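Local coordinates for Low temperature requirement C protein (Listeria monocytogenes, PDB 1Y9I) that probably acts as a phosphatidylglycerophosphatase, a lipid phosphatase, and holds a calcium and a magnesium ion side by side in a helical fold, at residues A[26-31]-A[148-153]; A[89-94]-A[139-144]; A[97-102]-A[115-120]. All blocks are in the same frame, centred on the assembly; numbering follows the deposited sequence.

Contact 1. Residues A[26-31]-A[148-153]; sequences DDIAEL and GAIAAA
Within the buried core of the helical bundle, helix 25-36 crosses helix 143-160 by way of Ile28 and Leu31 on one side and Ile150 and Ala151 on the other. The closest hydrophobic meeting between the isoleucines is methyl on methyl: Ile28 CG2 lies 3.7 Å from Ile150 CG2. The same Ile150 methyl also has Ile28 CD1 at 4.1 Å, and the two side chains pass at a slant. In Ile28 a chi1 of -53° places CG1 beside the main-chain nitrogen and leaves CG2 trans to it, turned across the gap. The helical bundle is crossed here at a marked angle: the axes of the two short segments run 57° apart and come within 8.7 Å. The nearest backbone pair is Ile28 CA and Ala151 CA, 5.8 Å apart, and the small alanine side chain is consistent with that closeness. Leu31 lies over the same alanine, with Leu31 CB 3.6 Å and Leu31 CD1 3.9 Å from Ala151 CB. The crossing is then enclosed by neighbouring elements of the same chain: Ile150 also touches Leu56 and Ile105, while Leu31 reaches Ile120, Ile127 and Leu128. The bound magnesium is about 13 Å from the Leu31 side chain.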
ATOM      1  N   ASP A  26     -14.358 -21.465 -11.118  1.00 28.93           N
ATOM      2  CA  ASP A  26     -13.356 -22.333 -11.735  1.00 30.05           C
ATOM      3  C   ASP A  26     -12.367 -21.589 -12.624  1.00 28.49           C
ATOM      4  O   ASP A  26     -11.217 -22.006 -12.763  1.00 28.76           O
ATOM      5  CB  ASP A  26     -14.045 -23.442 -12.540  1.00 34.81           C
ATOM      6  CG  ASP A  26     -14.409 -24.642 -11.684  1.00 36.30           C
ATOM      7  OD1 ASP A  26     -14.800 -24.444 -10.516  1.00 38.36           O
ATOM      8  OD2 ASP A  26     -14.313 -25.782 -12.184  1.00 42.04           O
ATOM      9  N   ASP A  27     -12.807 -20.491 -13.232  1.00 27.60           N
ATOM     10  CA  ASP A  27     -11.915 -19.715 -14.086  1.00 24.51           C
ATOM     11  C   ASP A  27     -10.817 -19.099 -13.220  1.00 23.66           C
ATOM     12  O   ASP A  27      -9.647 -19.045 -13.615  1.00 23.08           O
ATOM     13  CB  ASP A  27     -12.688 -18.612 -14.818  1.00 28.17           C
ATOM     14  CG  ASP A  27     -13.808 -19.160 -15.693  1.00 31.96           C
ATOM     15  OD1 ASP A  27     -13.562 -20.143 -16.427  1.00 30.16           O
ATOM     16  OD2 ASP A  27     -14.928 -18.599 -15.655  1.00 30.88           O
ATOM     17  N   ILE A  28     -11.199 -18.636 -12.034  1.00 21.03           N
ATOM     18  CA  ILE A  28     -10.234 -18.037 -11.126  1.00 20.88           C
ATOM     19  C   ILE A  28      -9.350 -19.127 -10.524  1.00 20.46           C
ATOM     20  O   ILE A  28      -8.144 -18.938 -10.361  1.00 20.02           O
ATOM     21  CB  ILE A  28     -10.927 -17.265  -9.983  1.00 21.28           C
ATOM     22  CG1 ILE A  28     -11.933 -16.261 -10.559  1.00 21.38           C
ATOM     23  CG2 ILE A  28      -9.879 -16.509  -9.169  1.00 20.32           C
ATOM     24  CD1 ILE A  28     -12.564 -15.355  -9.514  1.00 20.48           C
ATOM     25  N   ALA A  29      -9.955 -20.269 -10.202  1.00 21.20           N
ATOM     26  CA  ALA A  29      -9.221 -21.395  -9.625  1.00 20.80           C
ATOM     27  C   ALA A  29      -8.103 -21.852 -10.558  1.00 21.61           C
ATOM     28  O   ALA A  29      -7.018 -22.220 -10.102  1.00 20.74           O
ATOM     29  CB  ALA A  29     -10.175 -22.556  -9.342  1.00 22.91           C
ATOM     30  N   GLU A  30      -8.376 -21.836 -11.862  1.00 19.50           N
ATOM     31  CA  GLU A  30      -7.389 -22.228 -12.863  1.00 20.39           C
ATOM     32  C   GLU A  30      -6.169 -21.308 -12.807  1.00 19.85           C
ATOM     33  O   GLU A  30      -5.042 -21.734 -13.076  1.00 18.69           O
ATOM     34  CB  GLU A  30      -8.009 -22.181 -14.264  1.00 23.55           C
ATOM     35  CG  GLU A  30      -8.941 -23.342 -14.569  1.00 30.25           C
ATOM     36  CD  GLU A  30      -8.191 -24.614 -14.923  1.00 36.59           C
ATOM     37  OE1 GLU A  30      -7.382 -25.086 -14.098  1.00 39.55           O
ATOM     38  OE2 GLU A  30      -8.410 -25.143 -16.034  1.00 41.30           O
ATOM     39  N   LEU A  31      -6.408 -20.047 -12.457  1.00 18.51           N
ATOM     40  CA  LEU A  31      -5.340 -19.057 -12.347  1.00 17.82           C
ATOM     41  C   LEU A  31      -4.484 -19.376 -11.130  1.00 15.54           C
ATOM     42  O   LEU A  31      -3.262 -19.245 -11.163  1.00 17.75           O
ATOM     43  CB  LEU A  31      -5.927 -17.642 -12.198  1.00 16.45           C
ATOM     44  CG  LEU A  31      -6.725 -17.050 -13.369  1.00 17.02           C
ATOM     45  CD1 LEU A  31      -7.190 -15.619 -13.016  1.00 16.03           C
ATOM     46  CD2 LEU A  31      -5.862 -17.023 -14.613  1.00 19.49           C
ATOM     47  N   GLY A 148      -7.349 -11.052 -11.353  1.00 16.29           N
ATOM     48  CA  GLY A 148      -5.956 -11.377 -11.106  1.00 15.83           C
ATOM     49  C   GLY A 148      -5.635 -11.295  -9.621  1.00 15.88           C
ATOM     50  O   GLY A 148      -4.890 -12.124  -9.088  1.00 16.68           O
ATOM     51  N   ALA A 149      -6.201 -10.299  -8.946  1.00 15.78           N
ATOM     52  CA  ALA A 149      -5.959 -10.109  -7.516  1.00 15.41           C
ATOM     53  C   ALA A 149      -6.583 -11.214  -6.664  1.00 13.78           C
ATOM     54  O   ALA A 149      -5.997 -11.647  -5.670  1.00 13.90           O
ATOM     55  CB  ALA A 149      -6.485  -8.754  -7.076  1.00 14.88           C
ATOM     56  N   ILE A 150      -7.780 -11.653  -7.032  1.00 14.52           N
ATOM     57  CA  ILE A 150      -8.429 -12.725  -6.284  1.00 14.42           C
ATOM     58  C   ILE A 150      -7.571 -13.988  -6.417  1.00 13.97           C
ATOM     59  O   ILE A 150      -7.388 -14.725  -5.453  1.00 15.51           O
ATOM     60  CB  ILE A 150      -9.856 -13.006  -6.815  1.00 14.72           C
ATOM     61  CG1 ILE A 150     -10.789 -11.852  -6.431  1.00 14.08           C
ATOM     62  CG2 ILE A 150     -10.398 -14.310  -6.217  1.00 14.26           C
ATOM     63  CD1 ILE A 150     -12.137 -11.868  -7.140  1.00 13.12           C
ATOM     64  N   ALA A 151      -7.037 -14.220  -7.613  1.00 14.79           N
ATOM     65  CA  ALA A 151      -6.182 -15.386  -7.853  1.00 13.87           C
ATOM     66  C   ALA A 151      -4.913 -15.311  -7.001  1.00 15.36           C
ATOM     67  O   ALA A 151      -4.511 -16.296  -6.368  1.00 14.51           O
ATOM     68  CB  ALA A 151      -5.817 -15.468  -9.338  1.00 13.10           C
ATOM     69  N   ALA A 152      -4.282 -14.142  -6.991  1.00 14.77           N
ATOM     70  CA  ALA A 152      -3.061 -13.937  -6.224  1.00 13.73           C
ATOM     71  C   ALA A 152      -3.319 -14.066  -4.727  1.00 14.81           C
ATOM     72  O   ALA A 152      -2.503 -14.624  -3.995  1.00 14.78           O
ATOM     73  CB  ALA A 152      -2.468 -12.563  -6.539  1.00 14.61           C
ATOM     74  N   ALA A 153      -4.445 -13.532  -4.266  1.00 14.54           N
ATOM     75  CA  ALA A 153      -4.783 -13.619  -2.853  1.00 14.97           C
ATOM     76  C   ALA A 153      -5.013 -15.083  -2.486  1.00 17.86           C
ATOM     77  O   ALA A 153      -4.552 -15.549  -1.437  1.00 18.00           O
ATOM     78  CB  ALA A 153      -6.035 -12.793  -2.552  1.00 17.05           C
TER

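Contact 2. Residues A[89-94]-A[139-144]; sequences SADEGL and VHTFLD. With MG (magnesium ion), chain F.
Asp91 lays its side chain alongside Thr141, the two running past each other in opposite directions: Asp91 CB is 3.8 Å from Thr141 OG1, and Asp91 OD1 is 3.8 Å from Thr141 CG2. The threonine hydroxyl is hydrogen-bonded to the main-chain oxygen of Ile88, which ties the loop before helix 143-160 to the end of helix 84-89. Asp91 itself closes that helix with a Schellman motif, with positive phi (49°) and two bonds back into the last helical turn. Its chi1 of -168° sets CG trans to the main-chain nitrogen, which brings the carboxylate beside the magnesium shell.

Water 1, a ligand of the magnesium, joins the two segments. It donates to Asp144 OD2 at 2.5 Å and more weakly to Asp91 OD1 at 2.8 Å. The carboxylates come from opposite directions with their planes 43° apart, and Asp91 OD2 stays 4.1 Å from Asp144 OD2; the shared water and the nearby cation would probably ease the proximity of like charges. Asp91 OD2 is also hydrogen-bonded to His134 NE2. Directly on the metal, Thr141 O binds at 2.0 Å and Asp144 OD1 at 2.5 Å. Farther along, Val139 presses its methyls on the end of helix 84-89, where Val139 CG2 lies against Ser89 CA.

With Asp98, Asp145 and water 2 the magnesium reaches six ligands. Asp91 lies in the second shell, weakly bonded to a metal-bound water, and the whole forms the magnesium half of a binuclear metal site.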
ATOM      1  N   SER A  89     -13.073   3.541 -20.258  1.00 22.25           N
ATOM      2  CA  SER A  89     -13.504   2.684 -21.356  1.00 23.50           C
ATOM      3  C   SER A  89     -12.347   2.305 -22.284  1.00 24.27           C
ATOM      4  O   SER A  89     -12.366   1.240 -22.894  1.00 26.59           O
ATOM      5  CB  SER A  89     -14.641   3.349 -22.151  1.00 24.82           C
ATOM      6  OG  SER A  89     -14.196   4.507 -22.828  1.00 31.97           O
ATOM      7  N   ALA A  90     -11.331   3.161 -22.366  1.00 25.44           N
ATOM      8  CA  ALA A  90     -10.181   2.898 -23.227  1.00 26.32           C
ATOM      9  C   ALA A  90      -9.039   2.207 -22.486  1.00 26.51           C
ATOM     10  O   ALA A  90      -7.975   1.961 -23.065  1.00 25.48           O
ATOM     11  CB  ALA A  90      -9.681   4.199 -23.834  1.00 28.70           C
ATOM     12  N   ASP A  91      -9.257   1.909 -21.207  1.00 24.32           N
ATOM     13  CA  ASP A  91      -8.244   1.255 -20.380  1.00 24.50           C
ATOM     14  C   ASP A  91      -6.890   1.957 -20.518  1.00 23.95           C
ATOM     15  O   ASP A  91      -5.862   1.314 -20.747  1.00 22.41           O
ATOM     16  CB  ASP A  91      -8.129  -0.220 -20.780  1.00 23.81           C
ATOM     17  CG  ASP A  91      -7.320  -1.043 -19.786  1.00 26.80           C
ATOM     18  OD1 ASP A  91      -6.943  -0.507 -18.718  1.00 25.71           O
ATOM     19  OD2 ASP A  91      -7.074  -2.236 -20.071  1.00 27.71           O
ATOM     20  N   GLU A  92      -6.907   3.282 -20.379  1.00 23.12           N
ATOM     21  CA  GLU A  92      -5.710   4.113 -20.480  1.00 25.75           C
ATOM     22  C   GLU A  92      -4.553   3.559 -19.658  1.00 25.55           C
ATOM     23  O   GLU A  92      -4.711   3.260 -18.475  1.00 22.66           O
ATOM     24  CB  GLU A  92      -6.023   5.531 -20.003  1.00 28.70           C
ATOM     25  CG  GLU A  92      -5.754   6.614 -21.028  1.00 37.52           C
ATOM     26  CD  GLU A  92      -6.067   8.005 -20.496  1.00 41.12           C
ATOM     27  OE1 GLU A  92      -5.463   8.406 -19.472  1.00 42.08           O
ATOM     28  OE2 GLU A  92      -6.915   8.695 -21.106  1.00 43.00           O
ATOM     29  N   GLY A  93      -3.387   3.445 -20.286  1.00 24.09           N
ATOM     30  CA  GLY A  93      -2.221   2.917 -19.601  1.00 24.78           C
ATOM     31  C   GLY A  93      -1.764   3.686 -18.376  1.00 23.25           C
ATOM     32  O   GLY A  93      -1.214   3.094 -17.442  1.00 24.06           O
ATOM     33  N   LEU A  94      -1.978   4.997 -18.355  1.00 21.76           N
ATOM     34  CA  LEU A  94      -1.543   5.783 -17.208  1.00 21.38           C
ATOM     35  C   LEU A  94      -2.593   5.931 -16.105  1.00 20.52           C
ATOM     36  O   LEU A  94      -2.375   6.641 -15.124  1.00 21.32           O
ATOM     37  CB  LEU A  94      -1.043   7.154 -17.673  1.00 22.71           C
ATOM     38  CG  LEU A  94       0.139   7.079 -18.654  1.00 22.99           C
ATOM     39  CD1 LEU A  94       0.640   8.480 -18.965  1.00 24.28           C
ATOM     40  CD2 LEU A  94       1.270   6.243 -18.050  1.00 23.79           C
ATOM     41  N   VAL A 139     -16.195  -3.375 -21.372  1.00 26.33           N
ATOM     42  CA  VAL A 139     -15.159  -2.721 -20.579  1.00 23.10           C
ATOM     43  C   VAL A 139     -14.860  -3.587 -19.355  1.00 22.63           C
ATOM     44  O   VAL A 139     -15.762  -3.935 -18.600  1.00 21.49           O
ATOM     45  CB  VAL A 139     -15.621  -1.314 -20.128  1.00 23.23           C
ATOM     46  CG1 VAL A 139     -14.560  -0.660 -19.261  1.00 23.03           C
ATOM     47  CG2 VAL A 139     -15.895  -0.448 -21.350  1.00 22.94           C
ATOM     48  N   HIS A 140     -13.592  -3.943 -19.177  1.00 22.04           N
ATOM     49  CA  HIS A 140     -13.176  -4.777 -18.052  1.00 22.33           C
ATOM     50  C   HIS A 140     -11.938  -4.177 -17.396  1.00 21.39           C
ATOM     51  O   HIS A 140     -11.095  -4.891 -16.851  1.00 22.23           O
ATOM     52  CB  HIS A 140     -12.867  -6.197 -18.536  1.00 23.53           C
ATOM     53  CG  HIS A 140     -14.064  -6.934 -19.055  1.00 26.18           C
ATOM     54  ND1 HIS A 140     -15.102  -7.336 -18.241  1.00 27.60           N
ATOM     55  CD2 HIS A 140     -14.387  -7.341 -20.307  1.00 27.21           C
ATOM     56  CE1 HIS A 140     -16.012  -7.959 -18.968  1.00 28.93           C
ATOM     57  NE2 HIS A 140     -15.602  -7.976 -20.223  1.00 28.31           N
ATOM     58  N   THR A 141     -11.844  -2.856 -17.463  1.00 20.17           N
ATOM     59  CA  THR A 141     -10.733  -2.113 -16.901  1.00 18.08           C
ATOM     60  C   THR A 141     -10.486  -2.466 -15.432  1.00 17.90           C
ATOM     61  O   THR A 141      -9.342  -2.642 -15.010  1.00 17.20           O
ATOM     62  CB  THR A 141     -10.994  -0.609 -17.048  1.00 21.11           C
ATOM     63  OG1 THR A 141     -11.082  -0.293 -18.446  1.00 22.78           O
ATOM     64  CG2 THR A 141      -9.879   0.206 -16.409  1.00 17.43           C
ATOM     65  N   PHE A 142     -11.555  -2.573 -14.656  1.00 17.64           N
ATOM     66  CA  PHE A 142     -11.420  -2.913 -13.240  1.00 17.58           C
ATOM     67  C   PHE A 142     -11.490  -4.414 -12.986  1.00 17.73           C
ATOM     68  O   PHE A 142     -10.791  -4.940 -12.117  1.00 18.74           O
ATOM     69  CB  PHE A 142     -12.506  -2.220 -12.430  1.00 18.57           C
ATOM     70  CG  PHE A 142     -12.242  -0.775 -12.199  1.00 19.60           C
ATOM     71  CD1 PHE A 142     -11.553  -0.358 -11.065  1.00 20.74           C
ATOM     72  CD2 PHE A 142     -12.633   0.175 -13.141  1.00 20.35           C
ATOM     73  CE1 PHE A 142     -11.251   0.986 -10.872  1.00 19.96           C
ATOM     74  CE2 PHE A 142     -12.332   1.525 -12.956  1.00 19.47           C
ATOM     75  CZ  PHE A 142     -11.641   1.928 -11.821  1.00 19.71           C
ATOM     76  N   LEU A 143     -12.328  -5.106 -13.746  1.00 19.22           N
ATOM     77  CA  LEU A 143     -12.487  -6.538 -13.556  1.00 18.69           C
ATOM     78  C   LEU A 143     -11.234  -7.369 -13.822  1.00 19.33           C
ATOM     79  O   LEU A 143     -11.010  -8.374 -13.132  1.00 18.61           O
ATOM     80  CB  LEU A 143     -13.646  -7.064 -14.407  1.00 19.35           C
ATOM     81  CG  LEU A 143     -13.959  -8.554 -14.200  1.00 21.58           C
ATOM     82  CD1 LEU A 143     -14.204  -8.833 -12.724  1.00 21.72           C
ATOM     83  CD2 LEU A 143     -15.177  -8.943 -15.023  1.00 20.82           C
ATOM     84  N   ASP A 144     -10.420  -6.989 -14.807  1.00 18.65           N
ATOM     85  CA  ASP A 144      -9.216  -7.782 -15.054  1.00 20.60           C
ATOM     86  C   ASP A 144      -8.297  -7.786 -13.831  1.00 20.06           C
ATOM     87  O   ASP A 144      -7.767  -8.838 -13.458  1.00 19.05           O
ATOM     88  CB  ASP A 144      -8.453  -7.324 -16.313  1.00 24.05           C
ATOM     89  CG  ASP A 144      -8.220  -5.828 -16.374  1.00 26.81           C
ATOM     90  OD1 ASP A 144      -8.231  -5.156 -15.322  1.00 29.97           O
ATOM     91  OD2 ASP A 144      -8.002  -5.324 -17.498  1.00 31.48           O
TER
HETATM   92 MG    MG F 601      -7.340  -2.831 -15.300  1.00 25.06          MG
HETATM   93  O   HOH W   1      -7.297  -2.907 -17.275  1.00 28.45           O
HETATM   94  O   HOH W   2      -5.394  -3.551 -15.182  1.00 25.28           O

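Contact 3. Residues A[97-102]-A[115-120]; sequences VDEILA and TNYGYI. With CA (calcium ion), chain E; MG (magnesium ion), chain F.
Tyr117 reaches from helix 114-123 to Glu99 and Ala102 of helix 97-106, and its polar contact is a hydrogen bond from Tyr117 OH to Glu99 O at 2.9 Å. That oxygen approaches the edge of the ring. Because the hydroxyl crowds the Ala102 methyl implausibly, its position and the bond are somewhat doubtful.

The apolar part is a small one, with Ala102 CB 3.5 Å from Tyr117 CZ and 3.7 Å from Tyr117 CE1, the methyl meeting the ring obliquely. The short helix axes approach only to 12.3 Å, 142° apart in direction, so the tyrosine is what spans the gap; its chi1 of 171° carries the ring out toward the partner helix. Tyr117 also touches Asp145 and Ala149 of helix 143-160.

Metal bonds make up the third kind. Asp98 OD2 bridges the ions, binding magnesium at 2.0 Å and calcium at greater length, while Asp98 OD1 binds calcium at 2.4 Å. Glu99 folds at chi2 (82°) and grips calcium with both oxygens, Glu99 OE1 and Glu99 OE2 each at 2.5 Å. Waters 3, 4 and 5 and the main-chain oxygen of Tyr95 complete eight calcium ligands.

The calcium and magnesium centres are 4.2 Å apart, a spacing consistent with the bridging carboxylate, whose negative charge probably offsets the repulsion between the cations. If the doubtful Tyr117 bond holds, it would link the backbone of a calcium ligand to helix 114-123.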
ATOM      1  N   VAL A  97      -6.009   3.548 -11.119  1.00 16.36           N
ATOM      2  CA  VAL A  97      -6.944   3.374 -10.023  1.00 15.99           C
ATOM      3  C   VAL A  97      -7.436   1.927  -9.970  1.00 14.35           C
ATOM      4  O   VAL A  97      -7.712   1.408  -8.887  1.00 16.53           O
ATOM      5  CB  VAL A  97      -8.146   4.364 -10.131  1.00 16.70           C
ATOM      6  CG1 VAL A  97      -9.104   4.157  -8.965  1.00 18.84           C
ATOM      7  CG2 VAL A  97      -7.630   5.800 -10.113  1.00 18.73           C
ATOM      8  N   ASP A  98      -7.521   1.264 -11.127  1.00 14.14           N
ATOM      9  CA  ASP A  98      -7.961  -0.128 -11.152  1.00 15.46           C
ATOM     10  C   ASP A  98      -6.935  -1.034 -10.462  1.00 16.69           C
ATOM     11  O   ASP A  98      -7.307  -1.986  -9.777  1.00 17.98           O
ATOM     12  CB  ASP A  98      -8.253  -0.615 -12.594  1.00 16.80           C
ATOM     13  CG  ASP A  98      -7.173  -0.237 -13.601  1.00 19.36           C
ATOM     14  OD1 ASP A  98      -6.762   0.941 -13.648  1.00 16.72           O
ATOM     15  OD2 ASP A  98      -6.751  -1.127 -14.377  1.00 20.49           O
ATOM     16  N   GLU A  99      -5.653  -0.721 -10.618  1.00 16.64           N
ATOM     17  CA  GLU A  99      -4.601  -1.515  -9.976  1.00 16.47           C
ATOM     18  C   GLU A  99      -4.586  -1.255  -8.460  1.00 17.33           C
ATOM     19  O   GLU A  99      -4.255  -2.137  -7.669  1.00 17.24           O
ATOM     20  CB  GLU A  99      -3.226  -1.169 -10.560  1.00 18.05           C
ATOM     21  CG  GLU A  99      -2.963  -1.708 -11.976  1.00 19.53           C
ATOM     22  CD  GLU A  99      -3.546  -0.839 -13.095  1.00 21.00           C
ATOM     23  OE1 GLU A  99      -4.197   0.184 -12.810  1.00 20.49           O
ATOM     24  OE2 GLU A  99      -3.349  -1.186 -14.274  1.00 22.26           O
ATOM     25  N   ILE A 100      -4.941  -0.037  -8.065  1.00 16.03           N
ATOM     26  CA  ILE A 100      -4.974   0.334  -6.651  1.00 17.63           C
ATOM     27  C   ILE A 100      -6.084  -0.426  -5.929  1.00 18.24           C
ATOM     28  O   ILE A 100      -5.873  -1.005  -4.861  1.00 14.95           O
ATOM     29  CB  ILE A 100      -5.223   1.863  -6.493  1.00 19.10           C
ATOM     30  CG1 ILE A 100      -3.945   2.638  -6.832  1.00 22.66           C
ATOM     31  CG2 ILE A 100      -5.707   2.186  -5.097  1.00 19.71           C
ATOM     32  CD1 ILE A 100      -2.810   2.411  -5.867  1.00 27.06           C
ATOM     33  N   LEU A 101      -7.274  -0.417  -6.518  1.00 17.63           N
ATOM     34  CA  LEU A 101      -8.410  -1.106  -5.924  1.00 21.10           C
ATOM     35  C   LEU A 101      -8.123  -2.600  -5.776  1.00 20.74           C
ATOM     36  O   LEU A 101      -8.404  -3.194  -4.734  1.00 23.10           O
ATOM     37  CB  LEU A 101      -9.651  -0.896  -6.795  1.00 22.09           C
ATOM     38  CG  LEU A 101     -10.923  -1.614  -6.359  1.00 24.83           C
ATOM     39  CD1 LEU A 101     -11.379  -1.099  -4.999  1.00 26.58           C
ATOM     40  CD2 LEU A 101     -11.996  -1.393  -7.415  1.00 23.53           C
ATOM     41  N   ALA A 102      -7.556  -3.201  -6.818  1.00 21.02           N
ATOM     42  CA  ALA A 102      -7.243  -4.625  -6.807  1.00 21.33           C
ATOM     43  C   ALA A 102      -6.165  -4.996  -5.784  1.00 20.56           C
ATOM     44  O   ALA A 102      -6.168  -6.105  -5.238  1.00 18.21           O
ATOM     45  CB  ALA A 102      -6.818  -5.069  -8.194  1.00 25.03           C
ATOM     46  N   THR A 115       3.851 -10.104  -5.970  1.00 16.79           N
ATOM     47  CA  THR A 115       4.459 -10.501  -7.231  1.00 17.77           C
ATOM     48  C   THR A 115       3.553 -11.339  -8.142  1.00 17.01           C
ATOM     49  O   THR A 115       3.573 -11.162  -9.359  1.00 15.00           O
ATOM     50  CB  THR A 115       5.824 -11.209  -6.993  1.00 19.92           C
ATOM     51  OG1 THR A 115       5.674 -12.246  -6.020  1.00 24.01           O
ATOM     52  CG2 THR A 115       6.852 -10.200  -6.483  1.00 21.41           C
ATOM     53  N   ASN A 116       2.740 -12.222  -7.572  1.00 16.66           N
ATOM     54  CA  ASN A 116       1.850 -13.022  -8.404  1.00 15.10           C
ATOM     55  C   ASN A 116       0.789 -12.153  -9.061  1.00 15.36           C
ATOM     56  O   ASN A 116       0.330 -12.437 -10.168  1.00 17.34           O
ATOM     57  CB  ASN A 116       1.182 -14.137  -7.592  1.00 15.93           C
ATOM     58  CG  ASN A 116       2.034 -15.395  -7.534  1.00 17.20           C
ATOM     59  OD1 ASN A 116       2.924 -15.582  -8.362  1.00 18.10           O
ATOM     60  ND2 ASN A 116       1.755 -16.265  -6.572  1.00 18.10           N
ATOM     61  N   TYR A 117       0.398 -11.090  -8.369  1.00 16.87           N
ATOM     62  CA  TYR A 117      -0.594 -10.158  -8.894  1.00 17.31           C
ATOM     63  C   TYR A 117      -0.037  -9.485 -10.154  1.00 18.51           C
ATOM     64  O   TYR A 117      -0.692  -9.468 -11.203  1.00 20.48           O
ATOM     65  CB  TYR A 117      -0.914  -9.122  -7.814  1.00 19.98           C
ATOM     66  CG  TYR A 117      -1.762  -7.944  -8.246  1.00 25.38           C
ATOM     67  CD1 TYR A 117      -2.996  -8.129  -8.866  1.00 26.31           C
ATOM     68  CD2 TYR A 117      -1.363  -6.639  -7.946  1.00 28.82           C
ATOM     69  CE1 TYR A 117      -3.821  -7.044  -9.167  1.00 31.05           C
ATOM     70  CE2 TYR A 117      -2.173  -5.549  -8.242  1.00 31.02           C
ATOM     71  CZ  TYR A 117      -3.404  -5.757  -8.848  1.00 33.92           C
ATOM     72  OH  TYR A 117      -4.218  -4.678  -9.104  1.00 35.08           O
ATOM     73  N   GLY A 118       1.180  -8.955 -10.056  1.00 16.41           N
ATOM     74  CA  GLY A 118       1.787  -8.301 -11.200  1.00 18.52           C
ATOM     75  C   GLY A 118       2.072  -9.261 -12.337  1.00 20.25           C
ATOM     76  O   GLY A 118       1.770  -8.977 -13.493  1.00 21.48           O
ATOM     77  N   TYR A 119       2.652 -10.410 -12.002  1.00 19.71           N
ATOM     78  CA  TYR A 119       3.003 -11.421 -12.989  1.00 20.14           C
ATOM     79  C   TYR A 119       1.812 -11.912 -13.800  1.00 20.80           C
ATOM     80  O   TYR A 119       1.871 -11.982 -15.028  1.00 20.58           O
ATOM     81  CB  TYR A 119       3.669 -12.609 -12.285  1.00 23.76           C
ATOM     82  CG  TYR A 119       3.955 -13.793 -13.188  1.00 26.97           C
ATOM     83  CD1 TYR A 119       4.869 -13.692 -14.237  1.00 27.28           C
ATOM     84  CD2 TYR A 119       3.317 -15.016 -12.985  1.00 30.34           C
ATOM     85  CE1 TYR A 119       5.144 -14.780 -15.059  1.00 30.12           C
ATOM     86  CE2 TYR A 119       3.583 -16.112 -13.804  1.00 32.58           C
ATOM     87  CZ  TYR A 119       4.497 -15.985 -14.835  1.00 32.93           C
ATOM     88  OH  TYR A 119       4.772 -17.063 -15.641  1.00 38.28           O
ATOM     89  N   ILE A 120       0.720 -12.248 -13.119  1.00 19.81           N
ATOM     90  CA  ILE A 120      -0.443 -12.764 -13.821  1.00 20.73           C
ATOM     91  C   ILE A 120      -1.096 -11.693 -14.686  1.00 20.89           C
ATOM     92  O   ILE A 120      -1.676 -11.996 -15.729  1.00 23.02           O
ATOM     93  CB  ILE A 120      -1.467 -13.383 -12.833  1.00 20.83           C
ATOM     94  CG1 ILE A 120      -2.339 -14.397 -13.584  1.00 20.25           C
ATOM     95  CG2 ILE A 120      -2.322 -12.290 -12.191  1.00 19.74           C
ATOM     96  CD1 ILE A 120      -3.105 -15.348 -12.688  1.00 25.01           C
TER
HETATM   97 CA    CA E 501      -4.894   0.587 -15.175  1.00 18.13          CA
HETATM   98 MG    MG F 601      -7.340  -2.831 -15.300  1.00 25.06          MG
HETATM   99  O   HOH W   3      -4.822  -1.263 -16.877  1.00 22.45           O
HETATM  100  O   HOH W   4      -2.716   1.022 -16.263  1.00 22.66           O
HETATM  101  O   HOH W   5      -6.259   1.442 -16.946  1.00 19.22           O
HETATM  102  O   HOH W   2      -5.394  -3.551 -15.182  1.00 25.28           O
HETATM  103  O   HOH W   1      -7.297  -2.907 -17.275  1.00 28.45           O

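In the fold
The three contacts are nested along the chain: the loop closed by contact 1 encloses contact 2, which in turn encloses contact 3. Contacts 1 and 2 share helix 143-160, yet their centres are 18 Å apart, one in the bundle core and the other at the metal-bearing end. Contact 3 lies about 12 Å from each centre and touches both, through Ala149 against Ala102 and Tyr117, and through Phe142 against Asp98 and Leu101. Contacts 2 and 3 meet at the magnesium ion and share waters 1 and 2. Residues distant in sequence thus build one binuclear site, and helix 143-160 runs from that site into the crossing of contact 1.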